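HD domain-containing protein (Aquifex aeolicus, PDB 2HEK) may hydrolyse dGTP, as related HD-domain proteins do, and binds zinc and, well away from the metal, GDP. Local coordinates at residues E152-T155 and G159-R162; H60-I65 and E75-A80; V135-G140 and E145-L150; H49-H54 and L83-H88. All blocks are in the same frame, centred on the assembly; numbering follows the deposited sequence.

All four contacts lie within the helical HD domain. Along the chain, contact 4 spans from the start of helix 51-69 to the loop after helix 74-82. Contact 2 falls between those ends and pairs helix 51-69 with helix 74-82. Contact 3 follows, joining helices 128-139 and 145-155, and contact 1 then joins 145-155 to 160-173. The centres of contacts 1, 2 and 3 lie 10 to 12 Å apart, and all three touch one another. Contact 4 stands 14 to 19 Å from them. Contacts 1 and 4 meet at the zinc, through Asp161 and His54. The helical packing of contacts 1 to 3 thus adjoins the metal site that contacts 1 and 4 build.

Contact 1: residues E152-T155 and G159-R162; sequences EIIT and GSDR. With ZN (zinc ion), chain D.
Ile153 and Ile154 offer their backbone carbonyls to the first turn of the next helix. Ser160 N donates to Ile153 O at 2.8 Å, and Asp161 N donates to Ile154 O at 3.1 Å, using a lone pair in the carbonyl plane. Water 1 adds a third link. It donates to Ile154 O and accepts from Arg162 N. Gly159, at the N-cap position, brings its CA to 3.3 Å from Ile153 O in a CA-H...O contact.

Side-chain packing is light. Ser160 OG sits 3.8 Å from Ile154 CG1, and its polar partner is Thr62 OG1, by a hydrogen bond. Asp161 lays its CB 3.3 Å from Ile154 O. Its CG is turned opposite the backbone N (chi1 -174°), which carries OD1 to 2.1 Å from the zinc. His54 is another ligand of that ion.

The short turn between helices 145-155 and 160-173 thus carries a zinc ligand in the first turn of the second helix. Helix 51-69 packs on Ser160 and Asp161, helix 74-82 on Ile154. Strand 195-199 meets Glu152 and Ile153, and Glu152 OE1 accepts from Val196 N.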
loop_
_atom_site.group_PDB
_atom_site.type_symbol
_atom_site.label_atom_id
_atom_site.label_comp_id
_atom_site.label_asym_id
_atom_site.label_seq_id
_atom_site.Cartn_x
_atom_site.Cartn_y
_atom_site.Cartn_z
ATOM N N GLU A 152 20.451 23.511 -3.134
ATOM C CA GLU A 152 20.401 22.356 -2.203
ATOM C C GLU A 152 19.017 21.697 -2.200
ATOM O O GLU A 152 18.908 20.471 -2.075
ATOM C CB GLU A 152 20.719 22.784 -0.766
ATOM C CG GLU A 152 22.191 22.971 -0.490
ATOM C CD GLU A 152 22.514 23.407 0.957
ATOM O OE1 GLU A 152 21.615 23.551 1.824
ATOM O OE2 GLU A 152 23.711 23.643 1.209
ATOM N N ILE A 153 17.972 22.516 -2.324
ATOM C CA ILE A 153 16.607 22.001 -2.329
ATOM C C ILE A 153 16.400 20.994 -3.477
ATOM O O ILE A 153 15.699 19.999 -3.312
ATOM C CB ILE A 153 15.560 23.138 -2.336
ATOM C CG1 ILE A 153 15.586 23.881 -0.983
ATOM C CG2 ILE A 153 14.122 22.598 -2.714
ATOM C CD1 ILE A 153 14.672 25.140 -0.920
ATOM N N ILE A 154 17.051 21.232 -4.600
ATOM C CA ILE A 154 16.941 20.375 -5.770
ATOM C C ILE A 154 18.014 19.288 -5.872
ATOM O O ILE A 154 17.670 18.126 -6.129
ATOM C CB ILE A 154 16.931 21.178 -7.082
ATOM C CG1 ILE A 154 15.721 22.113 -7.134
ATOM C CG2 ILE A 154 16.860 20.216 -8.318
ATOM C CD1 ILE A 154 15.983 23.214 -8.159
ATOM N N THR A 155 19.288 19.645 -5.630
ATOM C CA THR A 155 20.436 18.818 -6.015
ATOM C C THR A 155 21.167 18.241 -4.796
ATOM O O THR A 155 22.125 17.472 -4.951
ATOM C CB THR A 155 21.478 19.646 -6.845
ATOM O OG1 THR A 155 21.936 20.726 -6.034
ATOM C CG2 THR A 155 20.838 20.262 -8.164
ATOM N N GLY A 159 17.803 16.196 -1.967
ATOM C CA GLY A 159 17.143 17.090 -2.921
ATOM C C GLY A 159 15.914 16.486 -3.563
ATOM O O GLY A 159 15.727 15.250 -3.575
ATOM N N SER A 160 15.060 17.344 -4.103
ATOM C CA SER A 160 13.824 16.915 -4.780
ATOM C C SER A 160 14.102 16.012 -5.981
ATOM O O SER A 160 13.298 15.113 -6.306
ATOM C CB SER A 160 13.051 18.157 -5.231
ATOM O OG SER A 160 13.839 18.942 -6.118
ATOM N N ASP A 161 15.223 16.236 -6.655
ATOM C CA ASP A 161 15.597 15.360 -7.791
ATOM C C ASP A 161 15.734 13.891 -7.349
ATOM O O ASP A 161 15.038 13.022 -7.876
ATOM C CB ASP A 161 16.893 15.875 -8.425
ATOM C CG ASP A 161 17.270 15.133 -9.671
ATOM O OD1 ASP A 161 16.403 14.602 -10.382
ATOM O OD2 ASP A 161 18.466 15.100 -9.973
ATOM N N ARG A 162 16.583 13.632 -6.356
ATOM C CA ARG A 162 16.770 12.305 -5.800
ATOM C C ARG A 162 15.518 11.749 -5.167
ATOM O O ARG A 162 15.229 10.585 -5.357
ATOM C CB ARG A 162 17.826 12.302 -4.706
ATOM C CG ARG A 162 19.217 12.257 -5.216
ATOM C CD ARG A 162 20.219 12.062 -4.063
ATOM N NE ARG A 162 21.561 11.832 -4.598
ATOM C CZ ARG A 162 22.488 12.768 -4.755
ATOM N NH1 ARG A 162 22.236 14.026 -4.401
ATOM N NH2 ARG A 162 23.682 12.443 -5.259
HETATM ZN ZN ZN D . 16.551 14.252 -12.441
HETATM O O HOH W 1 18.754 15.599 -5.588
HETATM O O HOH W 2 15.498 16.291 -12.568
#

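Contact 2: residues H60-I65 and E75-A80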
loop_
_atom_site.group_PDB
_atom_site.type_symbol
_atom_site.label_atom_id
_atom_site.label_comp_id
_atom_site.label_asym_id
_atom_site.label_seq_id
_atom_site.Cartn_x
_atom_site.Cartn_y
_atom_site.Cartn_z
ATOM N N HIS A 60 6.878 18.893 -8.381
ATOM C CA HIS A 60 5.945 18.654 -7.269
ATOM C C HIS A 60 6.656 18.490 -5.913
ATOM O O HIS A 60 6.242 19.084 -4.885
ATOM C CB HIS A 60 5.134 17.384 -7.599
ATOM C CG HIS A 60 4.270 16.925 -6.475
ATOM N ND1 HIS A 60 3.092 17.554 -6.144
ATOM C CD2 HIS A 60 4.417 15.904 -5.596
ATOM C CE1 HIS A 60 2.546 16.938 -5.104
ATOM N NE2 HIS A 60 3.327 15.930 -4.761
ATOM N N ILE A 61 7.738 17.709 -5.875
ATOM C CA ILE A 61 8.495 17.569 -4.622
ATOM C C ILE A 61 9.180 18.887 -4.205
ATOM O O ILE A 61 9.207 19.226 -3.018
ATOM C CB ILE A 61 9.538 16.403 -4.682
ATOM C CG1 ILE A 61 8.787 15.083 -4.765
ATOM C CG2 ILE A 61 10.448 16.375 -3.397
ATOM C CD1 ILE A 61 7.975 14.750 -3.479
ATOM N N THR A 62 9.697 19.639 -5.184
ATOM C CA THR A 62 10.263 20.959 -4.899
ATOM C C THR A 62 9.218 21.854 -4.241
ATOM O O THR A 62 9.536 22.526 -3.265
ATOM C CB THR A 62 10.805 21.638 -6.175
ATOM O OG1 THR A 62 11.797 20.772 -6.766
ATOM C CG2 THR A 62 11.459 22.983 -5.827
ATOM N N GLU A 63 7.997 21.869 -4.785
ATOM C CA GLU A 63 6.861 22.614 -4.182
ATOM C C GLU A 63 6.675 22.259 -2.720
ATOM O O GLU A 63 6.585 23.150 -1.837
ATOM C CB GLU A 63 5.560 22.343 -4.945
ATOM C CG GLU A 63 4.339 23.239 -4.560
ATOM C CD GLU A 63 3.257 23.141 -5.628
ATOM O OE1 GLU A 63 2.746 22.013 -5.862
ATOM O OE2 GLU A 63 2.929 24.183 -6.265
ATOM N N ARG A 64 6.621 20.955 -2.451
ATOM C CA ARG A 64 6.409 20.441 -1.111
ATOM C C ARG A 64 7.510 20.893 -0.164
ATOM O O ARG A 64 7.234 21.368 0.953
ATOM C CB ARG A 64 6.333 18.897 -1.152
ATOM C CG ARG A 64 5.039 18.347 -1.741
ATOM C CD ARG A 64 3.892 18.417 -0.725
ATOM N NE ARG A 64 2.697 17.677 -1.168
ATOM C CZ ARG A 64 1.681 18.203 -1.858
ATOM N NH1 ARG A 64 1.687 19.488 -2.199
ATOM N NH2 ARG A 64 0.648 17.437 -2.210
ATOM N N ILE A 65 8.764 20.761 -0.591
ATOM C CA ILE A 65 9.894 21.129 0.281
ATOM C C ILE A 65 9.888 22.653 0.546
ATOM O O ILE A 65 10.129 23.081 1.670
ATOM C CB ILE A 65 11.260 20.727 -0.328
ATOM C CG1 ILE A 65 11.436 19.185 -0.380
ATOM C CG2 ILE A 65 12.422 21.386 0.456
ATOM C CD1 ILE A 65 12.589 18.717 -1.312
ATOM N N GLU A 75 8.435 29.856 -6.461
ATOM C CA GLU A 75 8.135 29.597 -7.877
ATOM C C GLU A 75 9.412 29.401 -8.673
ATOM O O GLU A 75 9.496 28.530 -9.541
ATOM C CB GLU A 75 7.250 30.688 -8.492
ATOM C CG GLU A 75 6.941 30.449 -10.003
ATOM C CD GLU A 75 6.052 29.214 -10.281
ATOM O OE1 GLU A 75 5.573 28.529 -9.322
ATOM O OE2 GLU A 75 5.823 28.952 -11.477
ATOM N N LEU A 76 10.442 30.168 -8.338
ATOM C CA LEU A 76 11.656 30.119 -9.146
ATOM C C LEU A 76 12.356 28.774 -8.956
ATOM O O LEU A 76 12.855 28.196 -9.917
ATOM C CB LEU A 76 12.610 31.268 -8.771
ATOM C CG LEU A 76 13.913 31.238 -9.553
ATOM C CD1 LEU A 76 13.631 31.642 -11.009
ATOM C CD2 LEU A 76 14.937 32.157 -8.914
ATOM N N VAL A 77 12.423 28.299 -7.703
ATOM C CA VAL A 77 13.100 27.030 -7.431
ATOM C C VAL A 77 12.262 25.882 -8.015
ATOM O O VAL A 77 12.831 24.921 -8.502
ATOM C CB VAL A 77 13.458 26.839 -5.930
ATOM C CG1 VAL A 77 12.243 26.695 -5.091
ATOM C CG2 VAL A 77 14.338 25.582 -5.712
ATOM N N LYS A 78 10.929 26.009 -8.015
ATOM C CA LYS A 78 10.065 24.975 -8.600
ATOM C C LYS A 78 10.367 24.880 -10.073
ATOM O O LYS A 78 10.491 23.767 -10.637
ATOM C CB LYS A 78 8.571 25.277 -8.410
ATOM C CG LYS A 78 8.045 24.957 -6.982
ATOM C CD LYS A 78 6.687 25.626 -6.750
ATOM C CE LYS A 78 5.651 25.287 -7.873
ATOM N NZ LYS A 78 4.338 26.032 -7.642
ATOM N N LEU A 79 10.504 26.033 -10.720
ATOM C CA LEU A 79 10.820 25.969 -12.152
ATOM C C LEU A 79 12.224 25.448 -12.375
ATOM O O LEU A 79 12.455 24.736 -13.341
ATOM C CB LEU A 79 10.570 27.324 -12.872
ATOM C CG LEU A 79 9.115 27.833 -12.861
ATOM C CD1 LEU A 79 8.941 29.210 -13.596
ATOM C CD2 LEU A 79 8.144 26.783 -13.435
ATOM N N ALA A 80 13.183 25.792 -11.501
ATOM C CA ALA A 80 14.523 25.217 -11.630
ATOM C C ALA A 80 14.442 23.680 -11.539
ATOM O O ALA A 80 15.157 22.967 -12.260
ATOM C CB ALA A 80 15.462 25.783 -10.525
#
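Thr62 touches Lys78 and Val77 with its methyl group. CG2 lies opposite the backbone N across the CA-CB bond, and this turns it to the facing helix. There it comes to 3.6 Å from Val77 O and 3.7 Å from Lys78 CA. Both Val77 methyls, CG1 and CG2, also approach Thr62 CG2, each at 3.9 Å. The hydroxyl of Thr62 keeps a bond of its own within the helix, to Val58 O. Thr62 also touches Ile153, and Val77 touches Ile154, both of helix 145-155.

These segments belong to helices 51-69 and 74-82, which follow one another in the HD domain and run nearly antiparallel. Their axes come within 8.5 Å and cross at 151°. Thr62 and Lys78 lie nearest each other along the backbones.

Glu63 comes next and carries the polar part. Its aliphatic carbons lie against those of Lys78, with CB 3.9 Å from Lys78 CD. The lysine bends at chi3 (53°), and NZ reaches Glu63 OE2 at 2.7 Å. This salt bridge meets the oxygen from above the carboxylate plane. NZ also has a second, weak bond to Glu75 OE1 at 3.3 Å, within its own helix, and another weak one to Tyr59 OH. One ammonium group thus stands between two acids in a salt-bridge network. A methionine in place of Lys78 would probably leave Glu63 and Glu75 as two like charges with no cation between them.

Contact 3: residues V135-G140 and E145-L150; sequences VRITLG and EEEKLL
Arg136 grips the carboxylate of Glu147 side-on with two nitrogens. NE donates to OE1 of Glu147 at 2.8 Å, and NH2 of the same arginine donates to OE2 of Glu147 at 2.9 Å. Both bonds are nearly straight, the first at 164°. Both oxygens lie at the edge of the guanidinium, almost in its plane, and each is met on its syn side. The carboxylate itself is tilted from that plane, so the pair is not quite flat. The arginine chain bends at chi3 (-67°), and this turns its NE side to the glutamate, while Glu147 reaches across with a chain extended beyond CG. Two bonds to two oxygens fix the rotation of the carboxylate. OE1 also accepts from Glu143 N in the connecting loop. Glu143 OE2 and Glu129 OE2 give Arg136 further ion pairs, both long and weak.

Beyond this salt bridge the packing is mostly apolar. Ile137 sends CD1 to 3.8 Å from Leu150 CD1 and 4.0 Å from Leu150 CB. Its CG2 lies 3.9 Å from Leu150 C. Ile137 CG1 passes 3.8 Å from Glu147 O, and the backbones come nearest between these same two residues. One helical turn after Glu147, Ser151 OG bonds to Ile137 O.

Gly140 closes the first helix in a Schellman motif, with positive phi. The chain then enters helix 145-155, whose axis lies 8.9 Å away at 44°. Two successive helices that cross at an angle after a short loop belong to the all-helical HD domain.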
loop_
_atom_site.group_PDB
_atom_site.type_symbol
_atom_site.label_atom_id
_atom_site.label_comp_id
_atom_site.label_asym_id
_atom_site.label_seq_id
_atom_site.Cartn_x
_atom_site.Cartn_y
_atom_site.Cartn_z
ATOM N N VAL A 135 19.359 29.083 -13.814
ATOM C CA VAL A 135 20.365 28.207 -14.438
ATOM C C VAL A 135 21.417 27.696 -13.434
ATOM O O VAL A 135 21.701 26.508 -13.374
ATOM C CB VAL A 135 21.054 28.895 -15.631
ATOM C CG1 VAL A 135 22.298 28.089 -16.058
ATOM C CG2 VAL A 135 20.063 29.047 -16.784
ATOM N N ARG A 136 21.977 28.589 -12.631
ATOM C CA ARG A 136 22.966 28.208 -11.610
ATOM C C ARG A 136 22.378 27.257 -10.579
ATOM O O ARG A 136 23.012 26.292 -10.198
ATOM C CB ARG A 136 23.517 29.466 -10.899
ATOM C CG ARG A 136 24.529 30.218 -11.774
ATOM C CD ARG A 136 25.371 31.261 -11.004
ATOM N NE ARG A 136 24.564 32.375 -10.514
ATOM C CZ ARG A 136 24.264 33.448 -11.262
ATOM N NH1 ARG A 136 24.666 33.530 -12.517
ATOM N NH2 ARG A 136 23.544 34.410 -10.768
ATOM N N ILE A 137 21.184 27.579 -10.108
ATOM C CA ILE A 137 20.472 26.794 -9.125
ATOM C C ILE A 137 20.254 25.372 -9.671
ATOM O O ILE A 137 20.593 24.376 -9.007
ATOM C CB ILE A 137 19.152 27.490 -8.739
ATOM C CG1 ILE A 137 19.472 28.720 -7.881
ATOM C CG2 ILE A 137 18.144 26.511 -7.968
ATOM C CD1 ILE A 137 18.378 29.715 -7.837
ATOM N N THR A 138 19.760 25.282 -10.898
ATOM C CA THR A 138 19.484 23.977 -11.466
ATOM C C THR A 138 20.745 23.163 -11.773
ATOM O O THR A 138 20.700 21.935 -11.754
ATOM C CB THR A 138 18.514 24.020 -12.676
ATOM O OG1 THR A 138 17.784 22.783 -12.701
ATOM C CG2 THR A 138 19.260 24.228 -14.007
ATOM N N LEU A 139 21.870 23.822 -12.047
ATOM C CA LEU A 139 23.088 23.075 -12.340
ATOM C C LEU A 139 23.899 22.772 -11.108
ATOM O O LEU A 139 24.953 22.149 -11.209
ATOM C CB LEU A 139 23.975 23.814 -13.341
ATOM C CG LEU A 139 23.359 24.127 -14.690
ATOM C CD1 LEU A 139 24.375 24.895 -15.523
ATOM C CD2 LEU A 139 22.942 22.862 -15.377
ATOM N N GLY A 140 23.438 23.224 -9.957
ATOM C CA GLY A 140 24.236 23.115 -8.729
ATOM C C GLY A 140 25.534 23.945 -8.748
ATOM O O GLY A 140 26.561 23.510 -8.219
ATOM N N GLU A 145 24.777 32.728 -1.175
ATOM C CA GLU A 145 24.152 31.858 -0.172
ATOM C C GLU A 145 22.676 31.565 -0.437
ATOM O O GLU A 145 22.214 30.470 -0.165
ATOM C CB GLU A 145 24.346 32.429 1.223
ATOM C CG GLU A 145 25.796 32.364 1.709
ATOM C CD GLU A 145 26.437 30.987 1.527
ATOM O OE1 GLU A 145 26.061 30.028 2.258
ATOM O OE2 GLU A 145 27.323 30.867 0.646
ATOM N N GLU A 146 21.935 32.539 -0.970
ATOM C CA GLU A 146 20.560 32.295 -1.392
ATOM C C GLU A 146 20.543 31.250 -2.501
ATOM O O GLU A 146 19.777 30.294 -2.427
ATOM C CB GLU A 146 19.862 33.589 -1.835
ATOM C CG GLU A 146 18.432 33.418 -2.423
ATOM C CD GLU A 146 17.337 32.944 -1.431
ATOM O OE1 GLU A 146 17.630 32.469 -0.297
ATOM O OE2 GLU A 146 16.148 33.035 -1.813
ATOM N N GLU A 147 21.396 31.420 -3.512
ATOM C CA GLU A 147 21.438 30.476 -4.599
ATOM C C GLU A 147 21.830 29.091 -4.091
ATOM O O GLU A 147 21.314 28.100 -4.590
ATOM C CB GLU A 147 22.373 30.908 -5.691
ATOM C CG GLU A 147 21.856 32.123 -6.535
ATOM C CD GLU A 147 22.892 32.592 -7.568
ATOM O OE1 GLU A 147 23.808 31.810 -7.897
ATOM O OE2 GLU A 147 22.791 33.745 -8.072
ATOM N N LYS A 148 22.728 29.031 -3.109
ATOM C CA LYS A 148 23.172 27.743 -2.573
ATOM C C LYS A 148 22.032 27.030 -1.843
ATOM O O LYS A 148 21.835 25.838 -2.055
ATOM C CB LYS A 148 24.418 27.875 -1.678
ATOM C CG LYS A 148 24.938 26.529 -1.110
ATOM C CD LYS A 148 26.096 26.768 -0.151
ATOM C CE LYS A 148 26.734 25.476 0.345
ATOM N NZ LYS A 148 27.924 25.790 1.272
ATOM N N LEU A 149 21.277 27.745 -1.010
ATOM C CA LEU A 149 20.123 27.131 -0.341
ATOM C C LEU A 149 19.132 26.565 -1.369
ATOM O O LEU A 149 18.639 25.441 -1.225
ATOM C CB LEU A 149 19.397 28.136 0.585
ATOM C CG LEU A 149 18.065 27.707 1.212
ATOM C CD1 LEU A 149 18.256 26.496 2.160
ATOM C CD2 LEU A 149 17.399 28.851 1.966
ATOM N N LEU A 150 18.822 27.364 -2.391
ATOM C CA LEU A 150 17.823 26.977 -3.364
ATOM C C LEU A 150 18.318 25.794 -4.151
ATOM O O LEU A 150 17.543 24.868 -4.416
ATOM C CB LEU A 150 17.439 28.165 -4.300
ATOM C CG LEU A 150 16.739 29.364 -3.632
ATOM C CD1 LEU A 150 16.313 30.405 -4.672
ATOM C CD2 LEU A 150 15.498 28.886 -2.845
#

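Contact 4: residues H49-H54 and L83-H88; sequences HTRFEH and LHDLGH. With ZN (zinc ion), chain D; PO4 (phosphate ion), chain C.
The guanidinium of Arg51 lies flat on the His88 ring, centres 3.5 Å apart, planes at 19°. NE sits over CG of the ring, and NH2 over its far side, above NE2 and CE1. At the guanidinium edge, Asp85 OD2 accepts from Arg51 NH1 at 2.9 Å, a salt bridge made from above the carboxylate plane. Asp85 OD2 also lies at the edge of the His54 ring, 3.3 Å from His54 CD2.

Arg51 NH1 also donates to phosphate O2 at 3.0 Å. Phosphate O2 binds the zinc as well, at 2.0 Å. His54 NE2 is a zinc ligand at 2.3 Å, while its ND1 is bonded to Asp164 OD1, fixing the ring. Asp85, the third zinc-site residue beside His54 and Asp161, holds OD1 2.8 Å from the zinc. Water 2, another zinc ligand, donates to Asp85 OD1 and bonds to His84 ND1.

With a leucine in place of Arg51, Asp85 OD2 would probably lose its charged partner, the phosphate a hydrogen bond, and His88 the group stacked on it.

His84 and Asp85 form the doublet that names HD domains. The phosphate, probably from the crystallisation liquor, sits between zinc and arginine, consistent with a phosphohydrolase site.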
loop_
_atom_site.group_PDB
_atom_site.type_symbol
_atom_site.label_atom_id
_atom_site.label_comp_id
_atom_site.label_asym_id
_atom_site.label_seq_id
_atom_site.Cartn_x
_atom_site.Cartn_y
_atom_site.Cartn_z
ATOM N N HIS A 49 9.276 4.329 -17.339
ATOM C CA HIS A 49 9.021 5.743 -17.011
ATOM C C HIS A 49 10.057 6.651 -17.702
ATOM O O HIS A 49 11.228 6.222 -17.963
ATOM C CB HIS A 49 9.060 5.968 -15.498
ATOM C CG HIS A 49 10.239 5.317 -14.821
ATOM N ND1 HIS A 49 11.104 6.002 -13.983
ATOM C CD2 HIS A 49 10.684 4.040 -14.855
ATOM C CE1 HIS A 49 12.025 5.170 -13.527
ATOM N NE2 HIS A 49 11.809 3.979 -14.064
ATOM N N THR A 50 9.632 7.880 -18.028
ATOM C CA THR A 50 10.496 8.795 -18.783
ATOM C C THR A 50 10.895 10.025 -17.994
ATOM O O THR A 50 10.362 10.273 -16.891
ATOM C CB THR A 50 9.837 9.246 -20.103
ATOM O OG1 THR A 50 8.882 10.263 -19.813
ATOM C CG2 THR A 50 9.107 8.101 -20.785
ATOM N N ARG A 51 11.858 10.782 -18.542
ATOM C CA ARG A 51 12.337 12.026 -17.897
ATOM C C ARG A 51 11.236 13.090 -17.772
ATOM O O ARG A 51 11.271 13.946 -16.867
ATOM C CB ARG A 51 13.558 12.566 -18.670
ATOM C CG ARG A 51 14.733 11.618 -18.408
ATOM C CD ARG A 51 16.085 12.298 -18.464
ATOM N NE ARG A 51 17.095 11.316 -18.051
ATOM C CZ ARG A 51 17.488 11.071 -16.802
ATOM N NH1 ARG A 51 17.019 11.758 -15.757
ATOM N NH2 ARG A 51 18.385 10.115 -16.600
ATOM N N PHE A 52 10.230 12.976 -18.638
ATOM C CA PHE A 52 9.044 13.881 -18.616
ATOM C C PHE A 52 8.310 13.747 -17.302
ATOM O O PHE A 52 8.124 14.731 -16.569
ATOM C CB PHE A 52 8.130 13.574 -19.806
ATOM C CG PHE A 52 6.917 14.481 -19.926
ATOM C CD1 PHE A 52 6.951 15.589 -20.766
ATOM C CD2 PHE A 52 5.723 14.168 -19.274
ATOM C CE1 PHE A 52 5.828 16.414 -20.918
ATOM C CE2 PHE A 52 4.590 14.989 -19.380
ATOM C CZ PHE A 52 4.653 16.152 -20.225
ATOM N N GLU A 53 7.903 12.533 -16.949
ATOM C CA GLU A 53 7.184 12.374 -15.684
ATOM C C GLU A 53 8.053 12.667 -14.489
ATOM O O GLU A 53 7.565 13.210 -13.482
ATOM C CB GLU A 53 6.593 10.965 -15.536
ATOM C CG GLU A 53 5.701 10.513 -16.710
ATOM C CD GLU A 53 6.477 9.749 -17.781
ATOM O OE1 GLU A 53 6.918 8.589 -17.521
ATOM O OE2 GLU A 53 6.623 10.318 -18.884
ATOM N N HIS A 54 9.312 12.229 -14.542
ATOM C CA HIS A 54 10.288 12.549 -13.486
ATOM C C HIS A 54 10.367 14.085 -13.256
ATOM O O HIS A 54 10.312 14.558 -12.118
ATOM C CB HIS A 54 11.684 11.989 -13.838
ATOM C CG HIS A 54 12.767 12.452 -12.913
ATOM N ND1 HIS A 54 12.686 12.301 -11.539
ATOM C CD2 HIS A 54 13.961 13.055 -13.161
ATOM C CE1 HIS A 54 13.778 12.805 -10.986
ATOM N NE2 HIS A 54 14.563 13.268 -11.948
ATOM N N LEU A 83 12.990 22.149 -14.900
ATOM C CA LEU A 83 13.816 22.166 -16.112
ATOM C C LEU A 83 15.143 21.447 -15.935
ATOM O O LEU A 83 15.979 21.435 -16.835
ATOM C CB LEU A 83 14.044 23.625 -16.550
ATOM C CG LEU A 83 12.738 24.419 -16.746
ATOM C CD1 LEU A 83 13.051 25.852 -17.114
ATOM C CD2 LEU A 83 11.849 23.790 -17.832
ATOM N N HIS A 84 15.320 20.834 -14.764
ATOM C CA HIS A 84 16.585 20.211 -14.389
ATOM C C HIS A 84 17.115 19.197 -15.384
ATOM O O HIS A 84 18.309 19.038 -15.500
ATOM C CB HIS A 84 16.464 19.534 -13.025
ATOM C CG HIS A 84 17.784 19.112 -12.452
ATOM N ND1 HIS A 84 18.210 17.801 -12.448
ATOM C CD2 HIS A 84 18.777 19.831 -11.876
ATOM C CE1 HIS A 84 19.409 17.727 -11.889
ATOM N NE2 HIS A 84 19.773 18.945 -11.529
ATOM N N ASP A 85 16.225 18.481 -16.070
ATOM C CA ASP A 85 16.592 17.445 -17.035
ATOM C C ASP A 85 16.630 17.868 -18.528
ATOM O O ASP A 85 16.837 17.013 -19.401
ATOM C CB ASP A 85 15.585 16.277 -16.912
ATOM C CG ASP A 85 15.965 15.249 -15.857
ATOM O OD1 ASP A 85 16.819 15.497 -14.986
ATOM O OD2 ASP A 85 15.395 14.142 -15.905
ATOM N N LEU A 86 16.435 19.143 -18.844
ATOM C CA LEU A 86 16.333 19.549 -20.262
ATOM C C LEU A 86 17.539 19.146 -21.103
ATOM O O LEU A 86 17.404 18.846 -22.297
ATOM C CB LEU A 86 16.108 21.045 -20.398
ATOM C CG LEU A 86 14.759 21.652 -20.017
ATOM C CD1 LEU A 86 14.864 23.176 -20.192
ATOM C CD2 LEU A 86 13.672 21.129 -20.922
ATOM N N GLY A 87 18.712 19.121 -20.482
ATOM C CA GLY A 87 19.941 18.803 -21.172
ATOM C C GLY A 87 20.386 17.332 -21.094
ATOM O O GLY A 87 21.518 17.025 -21.442
ATOM N N HIS A 88 19.512 16.427 -20.640
ATOM C CA HIS A 88 19.894 15.015 -20.522
ATOM C C HIS A 88 19.876 14.292 -21.868
ATOM O O HIS A 88 18.916 14.394 -22.628
ATOM C CB HIS A 88 19.001 14.297 -19.497
ATOM C CG HIS A 88 19.775 13.167 -18.798
ATOM N ND1 HIS A 88 20.201 13.264 -17.492
ATOM C CD2 HIS A 88 20.238 11.973 -19.258
ATOM C CE1 HIS A 88 20.853 12.158 -17.159
ATOM N NE2 HIS A 88 20.894 11.358 -18.214
HETATM ZN ZN ZN D . 16.551 14.252 -12.441
HETATM P P PO4 C . 18.982 13.392 -12.950
HETATM O O1 PO4 C . 18.999 14.534 -13.947
HETATM O O2 PO4 C . 17.667 12.656 -12.973
HETATM O O3 PO4 C . 20.108 12.430 -13.291
HETATM O O4 PO4 C . 19.294 13.922 -11.592
HETATM O O HOH W 2 15.498 16.291 -12.568
#